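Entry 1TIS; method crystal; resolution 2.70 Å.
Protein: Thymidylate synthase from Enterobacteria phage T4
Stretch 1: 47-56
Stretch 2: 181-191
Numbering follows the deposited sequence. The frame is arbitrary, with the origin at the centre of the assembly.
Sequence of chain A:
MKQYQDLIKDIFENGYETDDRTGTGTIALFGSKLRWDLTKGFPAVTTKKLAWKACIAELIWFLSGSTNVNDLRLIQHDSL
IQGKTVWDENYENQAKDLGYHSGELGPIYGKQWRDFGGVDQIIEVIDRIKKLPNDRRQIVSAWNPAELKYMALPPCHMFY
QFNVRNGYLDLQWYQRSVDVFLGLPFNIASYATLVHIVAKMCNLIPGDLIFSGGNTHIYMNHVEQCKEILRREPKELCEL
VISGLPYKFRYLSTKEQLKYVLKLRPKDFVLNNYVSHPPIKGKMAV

Stretch 1 (47-56) TKKLAWKACI
Stretch 2 181-191: FLGLPFNIASY

The sulfur of C55 sits almost exactly over the centre of the F186 ring. C55 SG lies 4.2 Å from the centroid of the F186 ring, only 2° off the ring normal. C55 CB covers the same face, 3.8 Å from that centroid and 24° off the normal. This is a sulfur-aromatic contact combined with a CH-pi contact: a polarizable sulfur and a methylene both rest against the pi cloud. No hydrogen bond links the two stretches; their contact is packing.

Stretch 1 begins as a loop, with positive phi at T47 (phi/psi 69/115) and K48 (87/128). L50 and A51 have -51/123 and -76/83. W52 turns to -85/-45, and the chain is helical by I56 and continues so. I56 N bonds to W52 O at 2.9 Å. In stretch 2, L182 has phi/psi -130/28 and G183 is the N-cap at -124/-64. Residues 184-191 form a helix that also continues, with I188 N to L184 O at 3.0 Å and S190 N to F186 O at 3.2 Å.

The stretches run in roughly the same direction. In the register C55 lies by F186, CA atoms 6.4 Å apart. At the other end, K48 CA and L182 CA are 9.9 Å apart, so only side chains bridge the gap there. The contact buries 417 Å² in total.

C55 CA-to-CB points toward stretch 2, with chi1 t (165°). The CA-to-CB bond of F186 points sideways to stretch 1; with chi1 t (-174°) and chi2 -86° the ring end comes nearer. C55 CB and F186 CE2 are 3.5 Å apart. Carbonyl oxygens approach the ring obliquely: A54 O is 3.9 Å from F186 CZ, and A51 O is 4.3 Å from F186 CE2.

One turn along the helix, A189 CA-to-CB points toward stretch 1. Its methyl packs against sulfur, with C55 SG 4.2 Å from A189 CB. The same methyl lies at the edge of the W52 ring, with W52 CD1 4.4 Å from A189 CB. W52 has chi1 t (173°) and chi2 88°; its CA-to-CB bond points away, but the ring end comes nearer. C55 SG is 3.8 Å from S190 OG (S190 chi1 -119°), without a hydrogen bond.

K48 forms the outlying contact. Its chi angles run m, t, t, p, and K48 NZ is 3.9 Å from L182 CG. L182 has chi1 -110°, between wells, and chi2 t (170°). The ammonium group lies against hydrocarbon, with no charged partner in stretch 2. K48 is poorly ordered, so its position is less certain.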

ATOM      1  N   THR A  47     -15.965  20.303  10.861  1.00 64.40           N
ATOM      2  CA  THR A  47     -16.538  19.974  12.161  1.00 65.58           C
ATOM      3  C   THR A  47     -15.379  19.563  13.070  1.00 68.74           C
ATOM      4  O   THR A  47     -14.615  18.603  12.911  1.00 69.26           O
ATOM      5  CB  THR A  47     -17.624  18.878  12.028  1.00 62.75           C
ATOM      6  OG1 THR A  47     -18.499  19.319  10.979  1.00 59.91           O
ATOM      7  CG2 THR A  47     -18.425  18.669  13.310  1.00 61.42           C
ATOM      8  N   LYS A  48     -15.356  20.528  14.016  1.00 70.47           N
ATOM      9  CA  LYS A  48     -14.267  20.915  14.914  1.00 67.37           C
ATOM     10  C   LYS A  48     -13.620  21.909  13.929  1.00 67.42           C
ATOM     11  O   LYS A  48     -13.449  21.563  12.746  1.00 64.30           O
ATOM     12  CB  LYS A  48     -13.214  19.811  15.262  1.00 65.31           C
ATOM     13  CG  LYS A  48     -13.653  18.688  16.219  1.00 64.60           C
ATOM     14  CD  LYS A  48     -12.467  17.825  16.717  1.00 63.24           C
ATOM     15  CE  LYS A  48     -12.806  16.817  17.848  1.00 62.34           C
ATOM     16  NZ  LYS A  48     -13.399  15.583  17.362  1.00 58.45           N
ATOM     17  N   LYS A  49     -13.312  23.188  14.244  1.00 67.11           N
ATOM     18  CA  LYS A  49     -12.653  24.041  13.246  1.00 66.06           C
ATOM     19  C   LYS A  49     -11.331  23.308  13.128  1.00 65.94           C
ATOM     20  O   LYS A  49     -10.541  23.196  14.073  1.00 76.05           O
ATOM     21  CB  LYS A  49     -12.361  25.481  13.714  1.00 65.57           C
ATOM     22  CG  LYS A  49     -11.561  26.230  12.625  1.00 64.92           C
ATOM     23  CD  LYS A  49     -11.487  27.738  12.851  1.00 65.11           C
ATOM     24  CE  LYS A  49     -10.674  28.438  11.758  1.00 61.82           C
ATOM     25  NZ  LYS A  49     -10.930  29.871  11.791  1.00 59.74           N
ATOM     26  N   LEU A  50     -11.286  22.589  12.020  1.00 58.45           N
ATOM     27  CA  LEU A  50     -10.184  21.723  11.688  1.00 50.76           C
ATOM     28  C   LEU A  50      -8.937  22.560  11.833  1.00 46.72           C
ATOM     29  O   LEU A  50      -8.896  23.654  11.255  1.00 53.82           O
ATOM     30  CB  LEU A  50     -10.432  21.261  10.265  1.00 47.85           C
ATOM     31  CG  LEU A  50      -9.391  20.537   9.459  1.00 41.74           C
ATOM     32  CD1 LEU A  50      -9.034  19.178  10.036  1.00 39.40           C
ATOM     33  CD2 LEU A  50      -9.970  20.424   8.074  1.00 42.64           C
ATOM     34  N   ALA A  51      -7.967  22.166  12.650  1.00 36.13           N
ATOM     35  CA  ALA A  51      -6.751  22.938  12.699  1.00 30.94           C
ATOM     36  C   ALA A  51      -6.017  22.551  11.422  1.00 27.04           C
ATOM     37  O   ALA A  51      -5.155  21.695  11.325  1.00 29.19           O
ATOM     38  CB  ALA A  51      -5.943  22.575  13.919  1.00 37.25           C
ATOM     39  N   TRP A  52      -6.425  23.233  10.371  1.00 23.65           N
ATOM     40  CA  TRP A  52      -6.012  22.967   9.034  1.00 19.68           C
ATOM     41  C   TRP A  52      -4.708  23.692   8.804  1.00 19.96           C
ATOM     42  O   TRP A  52      -3.810  23.083   8.253  1.00 23.66           O
ATOM     43  CB  TRP A  52      -7.210  23.407   8.187  1.00 19.53           C
ATOM     44  CG  TRP A  52      -7.016  23.406   6.680  1.00 25.12           C
ATOM     45  CD1 TRP A  52      -7.222  22.337   5.817  1.00 24.21           C
ATOM     46  CD2 TRP A  52      -6.567  24.518   6.049  1.00 26.52           C
ATOM     47  NE1 TRP A  52      -6.884  22.793   4.622  1.00 23.57           N
ATOM     48  CE2 TRP A  52      -6.487  24.087   4.723  1.00 27.83           C
ATOM     49  CE3 TRP A  52      -6.238  25.781   6.510  1.00 22.77           C
ATOM     50  CZ2 TRP A  52      -6.043  24.990   3.785  1.00 29.51           C
ATOM     51  CZ3 TRP A  52      -5.798  26.663   5.566  1.00 28.37           C
ATOM     52  CH2 TRP A  52      -5.706  26.263   4.235  1.00 30.76           C
ATOM     53  N   LYS A  53      -4.495  24.951   9.182  1.00 23.47           N
ATOM     54  CA  LYS A  53      -3.204  25.685   9.087  1.00 23.09           C
ATOM     55  C   LYS A  53      -1.938  24.896   9.516  1.00 21.56           C
ATOM     56  O   LYS A  53      -0.850  25.022   8.943  1.00 15.89           O
ATOM     57  CB  LYS A  53      -3.240  26.960   9.951  1.00 25.48           C
ATOM     58  CG  LYS A  53      -4.583  27.658  10.338  1.00 32.67           C
ATOM     59  CD  LYS A  53      -5.431  27.053  11.478  1.00 35.30           C
ATOM     60  CE  LYS A  53      -4.597  26.470  12.645  1.00 42.19           C
ATOM     61  NZ  LYS A  53      -3.666  27.409  13.266  1.00 45.65           N
ATOM     62  N   ALA A  54      -2.070  24.071  10.569  1.00 20.07           N
ATOM     63  CA  ALA A  54      -1.025  23.167  11.036  1.00 14.98           C
ATOM     64  C   ALA A  54      -0.994  21.888  10.222  1.00 11.98           C
ATOM     65  O   ALA A  54      -0.020  21.148  10.264  1.00 14.04           O
ATOM     66  CB  ALA A  54      -1.230  22.715  12.456  1.00 15.57           C
ATOM     67  N   CYS A  55      -2.051  21.534   9.516  1.00 10.87           N
ATOM     68  CA  CYS A  55      -2.002  20.430   8.578  1.00 11.03           C
ATOM     69  C   CYS A  55      -1.248  20.817   7.292  1.00 10.77           C
ATOM     70  O   CYS A  55      -0.493  20.021   6.707  1.00 13.92           O
ATOM     71  CB  CYS A  55      -3.422  20.009   8.285  1.00 11.38           C
ATOM     72  SG  CYS A  55      -3.356  18.980   6.814  1.00 19.52           S
ATOM     73  N   ILE A  56      -1.420  22.080   6.883  1.00  7.78           N
ATOM     74  CA  ILE A  56      -0.811  22.676   5.707  1.00  4.32           C
ATOM     75  C   ILE A  56       0.669  22.854   5.970  1.00  8.40           C
ATOM     76  O   ILE A  56       1.498  22.725   5.071  1.00 11.69           O
ATOM     77  CB  ILE A  56      -1.532  24.038   5.430  1.00  3.00           C
ATOM     78  CG1 ILE A  56      -2.966  23.763   5.092  1.00  6.03           C
ATOM     79  CG2 ILE A  56      -0.941  24.789   4.274  1.00  2.01           C
ATOM     80  CD1 ILE A  56      -3.217  22.780   3.898  1.00 14.36           C
ATOM     81  N   PHE A 181     -11.901   8.759  14.197  1.00 24.81           N
ATOM     82  CA  PHE A 181     -12.426   9.802  15.079  1.00 31.87           C
ATOM     83  C   PHE A 181     -11.578  11.063  14.849  1.00 32.67           C
ATOM     84  O   PHE A 181     -12.029  12.068  14.288  1.00 29.20           O
ATOM     85  CB  PHE A 181     -12.306   9.215  16.506  1.00 43.08           C
ATOM     86  CG  PHE A 181     -13.118   9.620  17.757  1.00 53.03           C
ATOM     87  CD1 PHE A 181     -13.946  10.736  17.849  1.00 54.07           C
ATOM     88  CD2 PHE A 181     -12.994   8.790  18.883  1.00 54.22           C
ATOM     89  CE1 PHE A 181     -14.625  10.980  19.039  1.00 54.66           C
ATOM     90  CE2 PHE A 181     -13.684   9.048  20.062  1.00 53.88           C
ATOM     91  CZ  PHE A 181     -14.508  10.146  20.145  1.00 52.25           C
ATOM     92  N   LEU A 182     -10.277  11.004  15.144  1.00 31.57           N
ATOM     93  CA  LEU A 182      -9.479  12.220  15.112  1.00 26.46           C
ATOM     94  C   LEU A 182      -8.195  12.167  14.331  1.00 22.80           C
ATOM     95  O   LEU A 182      -7.239  12.881  14.619  1.00 27.44           O
ATOM     96  CB  LEU A 182      -9.200  12.618  16.558  1.00 21.50           C
ATOM     97  CG  LEU A 182      -9.906  13.859  17.041  1.00 18.66           C
ATOM     98  CD1 LEU A 182      -9.736  13.971  18.521  1.00 20.27           C
ATOM     99  CD2 LEU A 182      -9.324  15.084  16.379  1.00 19.93           C
ATOM    100  N   GLY A 183      -8.137  11.335  13.322  1.00 20.07           N
ATOM    101  CA  GLY A 183      -6.912  11.214  12.549  1.00 20.70           C
ATOM    102  C   GLY A 183      -7.197  11.484  11.088  1.00 18.06           C
ATOM    103  O   GLY A 183      -6.843  12.514  10.497  1.00 20.30           O
ATOM    104  N   LEU A 184      -8.025  10.559  10.596  1.00 14.35           N
ATOM    105  CA  LEU A 184      -8.393  10.472   9.204  1.00 13.55           C
ATOM    106  C   LEU A 184      -8.836  11.794   8.655  1.00 14.88           C
ATOM    107  O   LEU A 184      -8.369  12.077   7.552  1.00 19.18           O
ATOM    108  CB  LEU A 184      -9.496   9.435   8.992  1.00 10.33           C
ATOM    109  CG  LEU A 184      -9.817   8.924   7.594  1.00 13.29           C
ATOM    110  CD1 LEU A 184      -8.512   8.544   6.863  1.00 10.36           C
ATOM    111  CD2 LEU A 184     -10.865   7.783   7.735  1.00 11.46           C
ATOM    112  N   PRO A 185      -9.612  12.672   9.292  1.00 19.38           N
ATOM    113  CA  PRO A 185      -9.729  14.063   8.824  1.00 24.98           C
ATOM    114  C   PRO A 185      -8.460  14.861   8.471  1.00 24.93           C
ATOM    115  O   PRO A 185      -8.387  15.385   7.339  1.00 24.03           O
ATOM    116  CB  PRO A 185     -10.565  14.653   9.902  1.00 24.24           C
ATOM    117  CG  PRO A 185     -11.611  13.553  10.003  1.00 22.67           C
ATOM    118  CD  PRO A 185     -10.763  12.315  10.124  1.00 16.61           C
ATOM    119  N   PHE A 186      -7.411  14.899   9.321  1.00 21.97           N
ATOM    120  CA  PHE A 186      -6.171  15.611   9.002  1.00 17.53           C
ATOM    121  C   PHE A 186      -5.491  14.955   7.794  1.00 15.00           C
ATOM    122  O   PHE A 186      -4.826  15.621   6.994  1.00 18.16           O
ATOM    123  CB  PHE A 186      -5.309  15.571  10.246  1.00 18.46           C
ATOM    124  CG  PHE A 186      -3.972  16.351  10.314  1.00 27.27           C
ATOM    125  CD1 PHE A 186      -2.778  15.780   9.827  1.00 29.29           C
ATOM    126  CD2 PHE A 186      -3.899  17.576  10.991  1.00 23.60           C
ATOM    127  CE1 PHE A 186      -1.554  16.409  10.022  1.00 27.48           C
ATOM    128  CE2 PHE A 186      -2.676  18.198  11.183  1.00 22.16           C
ATOM    129  CZ  PHE A 186      -1.511  17.617  10.703  1.00 27.78           C
ATOM    130  N   ASN A 187      -5.654  13.647   7.563  1.00 14.33           N
ATOM    131  CA  ASN A 187      -5.076  12.968   6.399  1.00  9.50           C
ATOM    132  C   ASN A 187      -5.761  13.089   5.065  1.00  9.12           C
ATOM    133  O   ASN A 187      -5.070  13.153   4.052  1.00 14.51           O
ATOM    134  CB  ASN A 187      -4.934  11.530   6.676  1.00  9.61           C
ATOM    135  CG  ASN A 187      -3.734  11.366   7.554  1.00 19.98           C
ATOM    136  OD1 ASN A 187      -3.751  10.643   8.557  1.00 21.36           O
ATOM    137  ND2 ASN A 187      -2.647  12.044   7.187  1.00 23.92           N
ATOM    138  N   ILE A 188      -7.089  13.139   5.018  1.00  9.68           N
ATOM    139  CA  ILE A 188      -7.854  13.391   3.807  1.00  7.47           C
ATOM    140  C   ILE A 188      -7.271  14.706   3.247  1.00 10.91           C
ATOM    141  O   ILE A 188      -6.702  14.757   2.151  1.00  8.93           O
ATOM    142  CB  ILE A 188      -9.403  13.533   4.181  1.00 10.03           C
ATOM    143  CG1 ILE A 188     -10.041  12.297   4.886  1.00 11.12           C
ATOM    144  CG2 ILE A 188     -10.155  13.676   2.862  1.00 12.60           C
ATOM    145  CD1 ILE A 188     -11.531  12.388   5.343  1.00  2.46           C
ATOM    146  N   ALA A 189      -7.299  15.773   4.072  1.00 14.21           N
ATOM    147  CA  ALA A 189      -6.805  17.087   3.686  1.00 13.53           C
ATOM    148  C   ALA A 189      -5.336  17.023   3.219  1.00 16.93           C
ATOM    149  O   ALA A 189      -5.138  17.373   2.050  1.00 19.67           O
ATOM    150  CB  ALA A 189      -6.962  18.074   4.876  1.00  2.00           C
ATOM    151  N   SER A 190      -4.303  16.547   3.964  1.00 15.44           N
ATOM    152  CA  SER A 190      -2.912  16.515   3.519  1.00  8.18           C
ATOM    153  C   SER A 190      -2.695  15.976   2.122  1.00  7.46           C
ATOM    154  O   SER A 190      -2.098  16.702   1.316  1.00 11.28           O
ATOM    155  CB  SER A 190      -2.092  15.701   4.494  1.00  7.26           C
ATOM    156  OG  SER A 190      -1.036  16.441   5.120  1.00 12.11           O
ATOM    157  N   TYR A 191      -3.159  14.791   1.714  1.00  2.80           N
ATOM    158  CA  TYR A 191      -2.926  14.400   0.335  1.00  6.42           C
ATOM    159  C   TYR A 191      -3.844  15.136  -0.644  1.00 11.02           C
ATOM    160  O   TYR A 191      -3.447  15.319  -1.795  1.00 12.69           O
ATOM    161  CB  TYR A 191      -3.101  12.914   0.193  1.00  9.44           C
ATOM    162  CG  TYR A 191      -1.960  12.135   0.826  1.00 11.81           C
ATOM    163  CD1 TYR A 191      -0.709  12.070   0.237  1.00 13.98           C
ATOM    164  CD2 TYR A 191      -2.173  11.502   2.025  1.00 13.91           C
ATOM    165  CE1 TYR A 191       0.324  11.381   0.868  1.00 15.79           C
ATOM    166  CE2 TYR A 191      -1.142  10.812   2.651  1.00 17.64           C
ATOM    167  CZ  TYR A 191       0.109  10.748   2.079  1.00 14.73           C
ATOM    168  OH  TYR A 191       1.113  10.090   2.767  1.00  6.17           O
TER